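Local structure of beta-N-acetylhexosaminidase (Thermotoga neapolitana, 5BZA) at residues K7-G12 with I273-F278. The protein probably hydrolyses terminal non-reducing N-acetyl-D-hexosamine residues from N-acetyl-beta-D-hexosaminides, as a glycoside hydrolase of family 3. Residues are numbered along the deposited sequence; the frame is centred on the assembly and turned at random.
Sequences KLFFCG and ILLDNF
I273 opens its strand: its N-H gives a hydrogen bond to L8 O (N to O 2.8 Å) and its O accepts one from F10 N (2.9 Å), both donors above the carbonyl planes. Its beta-branched side chain suits an extended backbone: CB lies 3.9 Å from F9 CD1, and the two side chains run alongside each other toward helices 258-268 and 281-293. L274, apolar for a buried place, points to the other side of the sheet, with F10. With CG anti to the backbone N (chi1 180°), it lays CD1 3.7 Å from F10 CB; the L274 side chain also lies close to D245, a ligand of a bound cadmium ion. Pairing of strand 273-275, the last of eight parallel strands, with the first, 9-13, closes the TIM barrel: L274 and F10 face the interior, I273, F9, L275 and C11 the surrounding helices. L275 N-H hydrogen-bonds F10 O (2.8 Å), L275 O receives G12 N, and the apolar side chain suits packing on Y284. Polar D276, partly exposed, points its CB away while the backbone curls round G12, where a CB would crowd D276 O. F278 N gives G12 O a weak hydrogen bond; its aromatic ring stacks on F13.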
loop_
_atom_site.group_PDB
_atom_site.type_symbol
_atom_site.label_atom_id
_atom_site.label_comp_id
_atom_site.label_asym_id
_atom_site.label_seq_id
_atom_site.Cartn_x
_atom_site.Cartn_y
_atom_site.Cartn_z
ATOM N N LYS B 7 -25.007 12.770 13.234
ATOM C CA LYS B 7 -24.612 13.242 11.914
ATOM C C LYS B 7 -23.800 14.538 11.984
ATOM O O LYS B 7 -23.077 14.879 11.057
ATOM C CB LYS B 7 -25.844 13.379 11.028
ATOM C CG LYS B 7 -26.396 11.977 10.737
ATOM C CD LYS B 7 -27.526 11.911 9.746
ATOM C CE LYS B 7 -27.932 10.450 9.587
ATOM N NZ LYS B 7 -29.072 10.248 8.654
ATOM N N LEU B 8 -23.858 15.231 13.105
ATOM C CA LEU B 8 -23.105 16.468 13.191
ATOM C C LEU B 8 -21.711 16.229 13.765
ATOM O O LEU B 8 -21.028 17.179 14.158
ATOM C CB LEU B 8 -23.855 17.509 14.043
ATOM C CG LEU B 8 -24.812 18.441 13.282
ATOM C CD1 LEU B 8 -25.848 17.633 12.538
ATOM C CD2 LEU B 8 -25.473 19.508 14.188
ATOM N N PHE B 9 -21.268 14.974 13.781
ATOM C CA PHE B 9 -19.946 14.672 14.333
ATOM C C PHE B 9 -19.085 13.817 13.430
ATOM O O PHE B 9 -19.568 12.870 12.807
ATOM C CB PHE B 9 -20.075 13.994 15.691
ATOM C CG PHE B 9 -20.610 14.922 16.735
ATOM C CD1 PHE B 9 -19.779 15.875 17.311
ATOM C CD2 PHE B 9 -21.950 14.866 17.119
ATOM C CE1 PHE B 9 -20.271 16.739 18.244
ATOM C CE2 PHE B 9 -22.446 15.734 18.074
ATOM C CZ PHE B 9 -21.611 16.670 18.634
ATOM N N PHE B 10 -17.803 14.170 13.412
ATOM C CA PHE B 10 -16.786 13.497 12.651
ATOM C C PHE B 10 -15.720 13.121 13.666
ATOM O O PHE B 10 -15.111 14.014 14.251
ATOM C CB PHE B 10 -16.193 14.405 11.561
ATOM C CG PHE B 10 -15.800 13.650 10.303
ATOM C CD1 PHE B 10 -14.828 12.627 10.361
ATOM C CD2 PHE B 10 -16.373 13.973 9.067
ATOM C CE1 PHE B 10 -14.442 11.929 9.204
ATOM C CE2 PHE B 10 -15.998 13.260 7.898
ATOM C CZ PHE B 10 -15.029 12.235 7.976
ATOM N N CYS B 11 -15.494 11.826 13.903
ATOM C CA CYS B 11 -14.565 11.417 14.992
ATOM C C CYS B 11 -13.296 10.697 14.554
ATOM O O CYS B 11 -13.345 9.767 13.756
ATOM C CB CYS B 11 -15.257 10.494 16.021
ATOM S SG CYS B 11 -16.817 11.097 16.781
ATOM N N GLY B 12 -12.186 11.088 15.150
ATOM C CA GLY B 12 -10.897 10.468 14.934
ATOM C C GLY B 12 -10.743 9.239 15.832
ATOM O O GLY B 12 -11.215 9.224 16.992
ATOM N N ILE B 273 -18.865 18.805 13.312
ATOM C CA ILE B 273 -17.811 19.016 14.294
ATOM C C ILE B 273 -16.782 17.875 14.274
ATOM O O ILE B 273 -17.143 16.731 14.502
ATOM C CB ILE B 273 -18.421 19.165 15.667
ATOM C CG1 ILE B 273 -19.273 20.443 15.637
ATOM C CG2 ILE B 273 -17.324 19.183 16.700
ATOM C CD1 ILE B 273 -20.193 20.655 16.811
ATOM N N LEU B 274 -15.517 18.197 13.976
ATOM C CA LEU B 274 -14.456 17.203 13.959
ATOM C C LEU B 274 -13.815 17.078 15.358
ATOM O O LEU B 274 -13.393 18.080 15.949
ATOM C CB LEU B 274 -13.415 17.562 12.891
ATOM C CG LEU B 274 -12.207 16.629 12.731
ATOM C CD1 LEU B 274 -12.644 15.305 12.040
ATOM C CD2 LEU B 274 -11.043 17.230 11.980
ATOM N N LEU B 275 -13.865 15.871 15.937
ATOM C CA LEU B 275 -13.138 15.523 17.177
ATOM C C LEU B 275 -11.947 14.673 16.882
ATOM O O LEU B 275 -12.090 13.700 16.156
ATOM C CB LEU B 275 -14.022 14.762 18.142
ATOM C CG LEU B 275 -15.298 15.519 18.448
ATOM C CD1 LEU B 275 -16.184 14.681 19.325
ATOM C CD2 LEU B 275 -14.905 16.885 19.114
ATOM N N ASP B 276 -10.798 14.954 17.474
ATOM C CA ASP B 276 -9.636 14.151 17.138
ATOM C C ASP B 276 -9.562 12.916 18.036
ATOM O O ASP B 276 -8.600 12.156 17.952
ATOM C CB ASP B 276 -8.326 14.971 17.186
ATOM C CG ASP B 276 -7.964 15.413 18.571
ATOM O OD1 ASP B 276 -8.797 15.259 19.477
ATOM O OD2 ASP B 276 -6.851 15.961 18.756
ATOM N N ASN B 277 -10.603 12.714 18.844
ATOM C CA ASN B 277 -10.690 11.613 19.787
ATOM C C ASN B 277 -12.137 11.161 19.991
ATOM O O ASN B 277 -12.933 11.905 20.554
ATOM C CB ASN B 277 -10.093 12.002 21.130
ATOM C CG ASN B 277 -9.913 10.819 22.056
ATOM O OD1 ASN B 277 -10.541 9.746 21.884
ATOM N ND2 ASN B 277 -9.059 10.999 23.068
ATOM N N PHE B 278 -12.462 9.932 19.578
ATOM C CA PHE B 278 -13.842 9.440 19.661
ATOM C C PHE B 278 -14.322 9.415 21.098
ATOM O O PHE B 278 -15.510 9.533 21.373
ATOM C CB PHE B 278 -13.959 8.030 19.046
ATOM C CG PHE B 278 -13.243 6.954 19.837
ATOM C CD1 PHE B 278 -11.874 6.717 19.637
ATOM C CD2 PHE B 278 -13.931 6.181 20.788
ATOM C CE1 PHE B 278 -11.199 5.721 20.363
ATOM C CE2 PHE B 278 -13.268 5.184 21.507
ATOM C CZ PHE B 278 -11.899 4.962 21.306
#